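PDB 3IF6: OXA-46 oxacillinase from Pseudomonas aeruginosa, which probably hydrolyses beta-lactam antibiotics to substituted beta-amino acids, as a class D serine beta-lactamase linked to antibiotic resistance. Local coordinates for residues 152-155 with 156-160; 134-137 with 138-142; 120-123 with 124-128; 76-79 with 80-83. All blocks are in the same frame, centred on the assembly; numbering follows the deposited sequence.

Contact 1. Residues 152-155 with 156-160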
# COMPACT_ATOMS: atom_id res chain seq x y z
N SER B 152 14.80 -23.01 -21.18
CA SER B 152 15.26 -24.31 -21.50
C SER B 152 15.25 -25.13 -20.20
O SER B 152 14.84 -26.28 -20.20
CB SER B 152 16.65 -24.21 -22.10
OG SER B 152 17.50 -25.18 -21.56
N THR B 153 15.63 -24.57 -19.07
CA THR B 153 15.50 -25.34 -17.85
C THR B 153 14.88 -24.52 -16.72
O THR B 153 14.78 -23.34 -16.83
CB THR B 153 16.75 -26.20 -17.50
OG1 THR B 153 16.59 -26.83 -16.24
CG2 THR B 153 17.99 -25.40 -17.50
N ILE B 154 14.39 -25.18 -15.69
CA ILE B 154 13.66 -24.50 -14.62
C ILE B 154 13.83 -25.16 -13.25
O ILE B 154 13.16 -24.78 -12.29
CB ILE B 154 12.16 -24.34 -14.97
CG1 ILE B 154 11.85 -22.89 -15.31
CG2 ILE B 154 11.25 -24.83 -13.85
CD1 ILE B 154 10.39 -22.63 -15.59
N LYS B 155 14.73 -26.15 -13.19
CA LYS B 155 15.02 -26.86 -11.94
C LYS B 155 15.78 -25.98 -10.95
O LYS B 155 15.73 -26.23 -9.74
CB LYS B 155 15.83 -28.15 -12.20
CG LYS B 155 15.15 -29.16 -13.10
CD LYS B 155 16.12 -30.29 -13.48
CE LYS B 155 15.77 -31.60 -12.76
NZ LYS B 155 14.59 -32.29 -13.39
N GLY B 156 16.48 -24.96 -11.47
CA GLY B 156 17.21 -23.97 -10.64
C GLY B 156 16.49 -22.63 -10.49
O GLY B 156 15.29 -22.52 -10.78
N ASP B 157 17.23 -21.60 -10.04
CA ASP B 157 16.66 -20.26 -9.83
C ASP B 157 16.46 -19.56 -11.19
O ASP B 157 17.27 -18.70 -11.61
CB ASP B 157 17.55 -19.42 -8.90
CG ASP B 157 17.56 -19.92 -7.43
OD1 ASP B 157 18.01 -19.15 -6.53
OD2 ASP B 157 17.14 -21.07 -7.15
N TYR B 158 15.39 -19.94 -11.88
CA TYR B 158 15.24 -19.57 -13.30
C TYR B 158 15.10 -18.05 -13.58
O TYR B 158 15.31 -17.60 -14.71
CB TYR B 158 14.10 -20.34 -13.94
CG TYR B 158 12.75 -20.10 -13.31
CD1 TYR B 158 11.93 -19.07 -13.77
CD2 TYR B 158 12.27 -20.92 -12.28
CE1 TYR B 158 10.69 -18.86 -13.22
CE2 TYR B 158 11.02 -20.70 -11.70
CZ TYR B 158 10.24 -19.67 -12.19
OH TYR B 158 9.01 -19.45 -11.64
N TRP B 159 14.75 -17.30 -12.54
CA TRP B 159 14.51 -15.89 -12.63
C TRP B 159 15.81 -15.04 -12.55
O TRP B 159 15.78 -13.85 -12.82
CB TRP B 159 13.56 -15.52 -11.49
CG TRP B 159 14.06 -15.97 -10.12
CD1 TRP B 159 14.89 -15.28 -9.30
CD2 TRP B 159 13.77 -17.22 -9.44
NE1 TRP B 159 15.15 -16.00 -8.16
CE2 TRP B 159 14.47 -17.19 -8.22
CE3 TRP B 159 12.99 -18.34 -9.75
CZ2 TRP B 159 14.42 -18.26 -7.29
CZ3 TRP B 159 12.95 -19.39 -8.84
CH2 TRP B 159 13.64 -19.34 -7.62
N ILE B 160 16.93 -15.65 -12.17
CA ILE B 160 18.23 -14.97 -12.13
C ILE B 160 19.40 -15.72 -12.86
O ILE B 160 20.45 -15.12 -13.17
CB ILE B 160 18.65 -14.62 -10.64
CG1 ILE B 160 19.70 -13.49 -10.59
CG2 ILE B 160 19.10 -15.88 -9.88
CD1 ILE B 160 19.79 -12.77 -9.25

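Contact 2. Residues 134-137 with 138-142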
# COMPACT_ATOMS: atom_id res chain seq x y z
N GLU B 134 8.19 -27.51 -11.13
CA GLU B 134 8.39 -27.16 -12.54
C GLU B 134 7.09 -26.99 -13.34
O GLU B 134 6.91 -25.97 -14.00
CB GLU B 134 9.31 -28.19 -13.22
CG GLU B 134 9.42 -27.99 -14.73
CD GLU B 134 10.10 -29.14 -15.48
OE1 GLU B 134 9.88 -29.27 -16.71
OE2 GLU B 134 10.87 -29.91 -14.83
N ASP B 135 6.21 -27.99 -13.28
CA ASP B 135 5.07 -28.05 -14.22
C ASP B 135 4.08 -26.89 -14.01
O ASP B 135 3.59 -26.31 -14.98
CB ASP B 135 4.36 -29.43 -14.19
CG ASP B 135 5.29 -30.62 -14.59
OD1 ASP B 135 6.29 -30.44 -15.35
OD2 ASP B 135 5.00 -31.77 -14.15
N LYS B 136 3.80 -26.54 -12.74
CA LYS B 136 2.90 -25.42 -12.46
C LYS B 136 3.56 -24.11 -12.81
O LYS B 136 2.91 -23.22 -13.33
CB LYS B 136 2.44 -25.41 -11.01
CG LYS B 136 0.93 -25.27 -10.88
CD LYS B 136 0.45 -25.38 -9.44
CE LYS B 136 0.94 -26.63 -8.77
NZ LYS B 136 0.65 -26.59 -7.30
N ALA B 137 4.86 -24.01 -12.55
CA ALA B 137 5.63 -22.80 -12.84
C ALA B 137 5.63 -22.48 -14.33
O ALA B 137 5.42 -21.33 -14.73
CB ALA B 137 7.06 -22.92 -12.30
N ARG B 138 5.86 -23.51 -15.15
CA ARG B 138 5.81 -23.41 -16.61
C ARG B 138 4.43 -22.97 -17.07
O ARG B 138 4.30 -22.14 -17.95
CB ARG B 138 6.20 -24.74 -17.25
CG ARG B 138 7.66 -25.15 -17.03
CD ARG B 138 8.06 -26.34 -17.92
NE ARG B 138 9.49 -26.67 -17.86
CZ ARG B 138 10.43 -26.04 -18.57
NH1 ARG B 138 10.11 -25.05 -19.39
NH2 ARG B 138 11.71 -26.40 -18.44
N ARG B 139 3.41 -23.55 -16.44
CA ARG B 139 2.00 -23.27 -16.75
C ARG B 139 1.64 -21.82 -16.44
O ARG B 139 1.03 -21.12 -17.26
CB ARG B 139 1.09 -24.26 -15.99
CG ARG B 139 -0.32 -24.48 -16.57
CD ARG B 139 -1.34 -24.95 -15.49
NE ARG B 139 -1.69 -23.85 -14.56
CZ ARG B 139 -2.57 -23.93 -13.55
NH1 ARG B 139 -3.21 -25.07 -13.29
NH2 ARG B 139 -2.79 -22.87 -12.78
N TYR B 140 2.04 -21.36 -15.25
CA TYR B 140 1.90 -19.97 -14.82
C TYR B 140 2.55 -18.92 -15.72
O TYR B 140 1.96 -17.89 -15.99
CB TYR B 140 2.51 -19.81 -13.43
CG TYR B 140 1.72 -20.34 -12.26
CD1 TYR B 140 0.35 -20.08 -12.12
CD2 TYR B 140 2.36 -21.05 -11.25
CE1 TYR B 140 -0.36 -20.55 -11.01
CE2 TYR B 140 1.68 -21.53 -10.16
CZ TYR B 140 0.32 -21.28 -10.04
OH TYR B 140 -0.32 -21.77 -8.94
N LEU B 141 3.79 -19.15 -16.15
CA LEU B 141 4.50 -18.21 -17.02
C LEU B 141 3.83 -18.09 -18.38
O LEU B 141 3.88 -17.02 -19.03
CB LEU B 141 5.93 -18.69 -17.20
CG LEU B 141 6.84 -18.54 -15.98
CD1 LEU B 141 8.07 -19.50 -16.09
CD2 LEU B 141 7.25 -17.08 -15.78
N LYS B 142 3.23 -19.20 -18.81
CA LYS B 142 2.42 -19.27 -20.02
C LYS B 142 1.19 -18.40 -19.83
O LYS B 142 0.94 -17.49 -20.63
CB LYS B 142 2.02 -20.73 -20.30
CG LYS B 142 2.95 -21.48 -21.22
CD LYS B 142 2.32 -21.59 -22.60
CE LYS B 142 3.37 -21.46 -23.71
NZ LYS B 142 2.89 -22.01 -25.03

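Contact 3. Residues 120-123 with 124-128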
# COMPACT_ATOMS: atom_id res chain seq x y z
N SER B 120 16.75 -8.81 0.34
CA SER B 120 17.28 -10.10 -0.13
C SER B 120 16.83 -11.24 0.80
O SER B 120 17.07 -11.20 1.99
CB SER B 120 18.80 -10.06 -0.25
OG SER B 120 19.22 -11.28 -0.85
N THR B 121 16.18 -12.26 0.26
CA THR B 121 15.69 -13.38 1.06
C THR B 121 15.69 -14.65 0.22
O THR B 121 14.64 -15.21 -0.08
CB THR B 121 14.27 -13.06 1.68
OG1 THR B 121 14.24 -11.70 2.17
CG2 THR B 121 13.93 -14.03 2.86
N VAL B 122 16.87 -15.12 -0.18
CA VAL B 122 16.87 -16.11 -1.28
C VAL B 122 16.16 -17.46 -1.00
O VAL B 122 15.39 -17.94 -1.85
CB VAL B 122 18.21 -16.20 -2.15
CG1 VAL B 122 19.08 -14.96 -1.99
CG2 VAL B 122 18.98 -17.47 -1.93
N TRP B 123 16.42 -18.05 0.18
CA TRP B 123 15.82 -19.31 0.55
C TRP B 123 14.29 -19.39 0.52
O TRP B 123 13.72 -20.45 0.20
CB TRP B 123 16.37 -19.77 1.90
CG TRP B 123 15.77 -19.16 3.13
CD1 TRP B 123 16.21 -18.07 3.83
CD2 TRP B 123 14.63 -19.65 3.84
NE1 TRP B 123 15.41 -17.84 4.92
CE2 TRP B 123 14.44 -18.80 4.96
CE3 TRP B 123 13.75 -20.73 3.64
CZ2 TRP B 123 13.40 -18.99 5.87
CZ3 TRP B 123 12.72 -20.93 4.55
CH2 TRP B 123 12.54 -20.05 5.66
N VAL B 124 13.61 -18.28 0.85
CA VAL B 124 12.15 -18.26 0.84
C VAL B 124 11.58 -18.47 -0.58
O VAL B 124 10.67 -19.30 -0.78
CB VAL B 124 11.56 -16.94 1.52
CG1 VAL B 124 10.05 -16.77 1.20
CG2 VAL B 124 11.81 -16.95 3.03
N TYR B 125 12.12 -17.73 -1.54
CA TYR B 125 11.60 -17.77 -2.89
C TYR B 125 12.05 -19.03 -3.59
O TYR B 125 11.43 -19.46 -4.57
CB TYR B 125 12.00 -16.51 -3.67
CG TYR B 125 11.11 -15.35 -3.33
CD1 TYR B 125 11.52 -14.36 -2.44
CD2 TYR B 125 9.82 -15.28 -3.87
CE1 TYR B 125 10.68 -13.32 -2.11
CE2 TYR B 125 8.98 -14.25 -3.53
CZ TYR B 125 9.43 -13.27 -2.65
OH TYR B 125 8.59 -12.28 -2.33
N GLU B 126 13.14 -19.62 -3.09
CA GLU B 126 13.61 -20.92 -3.54
C GLU B 126 12.72 -22.04 -3.02
O GLU B 126 12.40 -22.96 -3.77
CB GLU B 126 15.05 -21.16 -3.11
CG GLU B 126 16.01 -20.40 -3.96
CD GLU B 126 17.43 -20.61 -3.60
OE1 GLU B 126 17.72 -21.13 -2.51
OE2 GLU B 126 18.27 -20.23 -4.44
N LEU B 127 12.32 -21.96 -1.74
CA LEU B 127 11.30 -22.86 -1.20
C LEU B 127 9.92 -22.71 -1.88
O LEU B 127 9.19 -23.70 -2.03
CB LEU B 127 11.19 -22.74 0.34
CG LEU B 127 9.97 -23.32 1.09
CD1 LEU B 127 9.83 -24.86 0.97
CD2 LEU B 127 10.00 -22.88 2.55
N PHE B 128 9.54 -21.50 -2.29
CA PHE B 128 8.30 -21.31 -3.06
C PHE B 128 8.44 -22.10 -4.36
O PHE B 128 7.52 -22.81 -4.77
CB PHE B 128 8.06 -19.85 -3.43
CG PHE B 128 7.61 -18.95 -2.29
CD1 PHE B 128 7.16 -19.46 -1.08
CD2 PHE B 128 7.60 -17.56 -2.47
CE1 PHE B 128 6.74 -18.58 -0.06
CE2 PHE B 128 7.18 -16.68 -1.46
CZ PHE B 128 6.75 -17.19 -0.26

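Contact 4. Residues 76-79 with 80-83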
# COMPACT_ATOMS: atom_id res chain seq x y z
N ILE B 76 7.57 -10.18 -7.81
CA ILE B 76 6.15 -9.84 -8.13
C ILE B 76 5.32 -11.02 -8.70
O ILE B 76 4.39 -11.50 -8.04
CB ILE B 76 6.07 -8.57 -9.01
CG1 ILE B 76 6.86 -7.45 -8.33
CG2 ILE B 76 4.63 -8.19 -9.26
CD1 ILE B 76 7.20 -6.27 -9.20
N PRO B 77 5.63 -11.50 -9.93
CA PRO B 77 4.87 -12.71 -10.36
C PRO B 77 5.07 -13.92 -9.42
O PRO B 77 4.11 -14.67 -9.14
CB PRO B 77 5.44 -13.02 -11.76
CG PRO B 77 6.78 -12.26 -11.84
CD PRO B 77 6.60 -11.05 -10.96
N HIS B 78 6.29 -14.09 -8.91
CA HIS B 78 6.59 -15.24 -8.08
C HIS B 78 5.67 -15.36 -6.86
O HIS B 78 5.30 -16.48 -6.49
CB HIS B 78 8.05 -15.31 -7.63
CG HIS B 78 8.56 -16.71 -7.50
ND1 HIS B 78 9.89 -17.02 -7.27
CD2 HIS B 78 7.92 -17.91 -7.62
CE1 HIS B 78 10.03 -18.33 -7.23
NE2 HIS B 78 8.85 -18.90 -7.43
N THR B 79 5.30 -14.22 -6.26
CA THR B 79 4.50 -14.21 -5.05
C THR B 79 3.04 -14.62 -5.35
O THR B 79 2.43 -15.42 -4.61
CB THR B 79 4.62 -12.85 -4.30
OG1 THR B 79 5.99 -12.63 -3.96
CG2 THR B 79 3.82 -12.84 -3.01
N LEU B 80 2.51 -14.10 -6.45
CA LEU B 80 1.27 -14.60 -7.06
C LEU B 80 1.29 -16.13 -7.30
O LEU B 80 0.35 -16.83 -6.90
CB LEU B 80 0.97 -13.84 -8.36
CG LEU B 80 0.81 -12.31 -8.27
CD1 LEU B 80 0.97 -11.65 -9.63
CD2 LEU B 80 -0.50 -11.89 -7.64
N PHE B 81 2.35 -16.67 -7.92
CA PHE B 81 2.46 -18.14 -8.12
C PHE B 81 2.36 -18.86 -6.78
O PHE B 81 1.60 -19.81 -6.64
CB PHE B 81 3.79 -18.60 -8.79
CG PHE B 81 4.06 -18.04 -10.17
CD1 PHE B 81 3.22 -17.11 -10.77
CD2 PHE B 81 5.21 -18.41 -10.85
CE1 PHE B 81 3.53 -16.57 -12.02
CE2 PHE B 81 5.50 -17.90 -12.12
CZ PHE B 81 4.66 -16.98 -12.70
N ALA B 82 3.18 -18.41 -5.82
CA ALA B 82 3.24 -18.98 -4.46
C ALA B 82 1.91 -18.88 -3.70
O ALA B 82 1.46 -19.89 -3.13
CB ALA B 82 4.37 -18.35 -3.67
N LEU B 83 1.28 -17.70 -3.69
CA LEU B 83 -0.08 -17.54 -3.14
C LEU B 83 -1.09 -18.46 -3.82
O LEU B 83 -1.83 -19.20 -3.16
CB LEU B 83 -0.56 -16.09 -3.25
CG LEU B 83 0.05 -15.08 -2.28
CD1 LEU B 83 -0.15 -13.64 -2.80
CD2 LEU B 83 -0.52 -15.25 -0.87

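Contact 1. Residues 152-155 with 156-160
Ile154 lies over the ring of Tyr158, four residues further along a loop that runs without regular helix or strand. From CB the isoleucine divides. Its CG2 branch turns to Glu134 on helix 122-144, while CG1 drops onto the root of the phenol, 3.5 Å from Tyr158 CG, with Tyr158 CD2 almost as near. The chain then runs on extended (chi2 -177°), which carries CD1 out above the middle of the ring. This CH-pi contact puts Ile154 CD1 4.1 Å from the centroid of the Tyr158 ring, only 9° off the normal. CD1 also packs on Leu141, so the tip of Ile154 lies between the tyrosine and the helix.

The phenol is enclosed from its other face too, where Trp159 CE3 stands 3.6 Å above the plane and nearer the rim. Tyr158 reaches this position with CG set between its backbone N and carbonyl carbon (chi1 61°), and its ring meets that of Phe74 at a steep angle. Between the two partners the chain reverses through Gly156 and an inverse gamma turn centred on Asp157. Beyond Tyr158, Ile160 N bonds back to Asp157 O at 3.1 Å. The hydrophobic side of the loop is thus fastened to helix 122-144, while Lys155 faces outward. The position of Trp159, against His78 and in the loop after the long helix, is consistent with the tryptophan of the class D omega loop.

Contact 2. Residues 134-137 with 138-142
Glu134 and Arg138 pair across one turn of the long alpha-helix 122-144, joined both through the backbone and through their side chains. Four consecutive i to i+4 bonds satisfy the carbonyls of 134-137. Arg138 N reaches Glu134 O at 2.9 Å, and Tyr140 N reaches Lys136 O at 2.8 Å; Arg139 N and Leu141 N bind Asp135 O and Ala137 O in the same way.

The salt bridge uses the NE-H of the arginine, with Arg138 NE 2.9 Å from Glu134 OE1 and an N-H...O angle of 154°. It is single-pronged: the carboxylate and guanidinium planes stand 71° apart, and OE1 is approached on its anti side, from well out of the carboxylate plane. Arg138 runs extended from CG to NE, crossing the glutamate side chain at an angle, and its NH1 is taken by Pro151 O in the following loop, so the guanidinium joins the helix to that loop.

On another side of the helix, Lys136 lies alongside Tyr140, whose hydroxyl is hydrogen-bonded to Asp84 OD1 and whose ring stacks on Phe81, tying helix 122-144 to the end of helix 75-84. The aliphatic part of the lysine follows the phenol to its tip, where Lys136 CD sits 3.7 Å from Tyr140 OH.

Contact 3. Residues 120-123 with 124-128
Helix 122-144 begins just after Thr121, within the Ser-Thr-Val sequence of residues 120-122 that matches the S-x-V motif of class D beta-lactamases. Thr121 holds the N-cap position, but its OG1 bonds to Asn119 O and caps nothing. Val124 N makes only a weak bond to Thr121 O, at 3.4 Å. Regular i to i+4 bonding starts with Glu126 N to Val122 O, 3.1 Å, followed by Leu127 N to Trp123 O, 2.8 Å; the Trp123 carbonyl also accepts a hydrogen bond from a bound hexaethylene glycol, probably left from crystallisation.

The indole of Trp123 lies over the next residue. With Trp123 CG between the backbone N and carbonyl carbon (chi1 81°), Val124 CG2 stands against one face of the six-membered ring, 3.8 Å from its centroid and 14° off the normal. The same methyl touches Thr121 CG2 at 3.6 Å, giving a small apolar cluster that Leu127 CD2 extends at 3.9 Å from Trp123 CZ3. The carboxylate of Glu126 lies alongside Val122 CG2.

Tyr125 turns inward, and its OH is hydrogen-bonded to Thr79 OG1 of helix 75-84. A helix that starts within the S-x-V motif and turns a buried tyrosine toward helix 75-84 is consistent with the wall of a class D active-site cleft.

Contact 4. Residues 76-79 with 80-83
Leu83 N and Thr79 O form the shortest bond of this turn, 2.7 Å long and nearly straight at 174°. Phe81 N to Pro77 O and Ala82 N to His78 O, both 2.9 Å, complete the i to i+4 ladder. The ring nitrogen of Pro77 carries no hydrogen, so the residue can donate nothing to the preceding turn, yet its carbonyl accepts the bond from Phe81 N. The same oxygen, Pro77 O, lies against the Phe81 ring, 3.1 Å from Phe81 CD1 and well out of the ring plane.

That ring lies across Pro77: the proline carbonyl carbon sits over one face, toward the rim, while Pro77 CB meets Phe81 CE1 at 4.0 Å. Thr79, also buried, sends its two branches different ways. OG1 stands beside its own backbone N (chi1 -59°) and bonds back to Lys75 O, whereas Thr79 CG2 points down the helix to Leu83 CD1, 4.1 Å away, the two side chains running alongside.

All eight residues are buried. Ile76, Thr79 and Leu80 meet Val193 of helix 187-196, and Pro77 and Phe81 meet Ile144 of helix 122-144. Such packing on several sides suits the central helix that begins at the lysine of the S-x-x-K motif, led by the predicted nucleophile Ser72, in serine beta-lactamases.

Contact 4, on the buried helix 75-84, touches each of the other three, with centres 12 Å from those of contacts 2 and 3 and 15 Å from that of contact 1. Contacts 2 and 3 share helix 122-144 but do not meet, their nearest atoms being about 8 Å apart; contact 1 touches both. From contact 1, Trp159 CZ3 reaches His78 CE1 of contact 4 at 3.5 Å, and its indole also packs on Tyr125 of contact 3. The side chain of the predicted nucleophile Ser72 is about 7 Å from that of Tyr125 and about 9 Å from that of Ile76, so contacts 3 and 4 lie nearest the probable active site, whereas contacts 1 and 2 lie away from it.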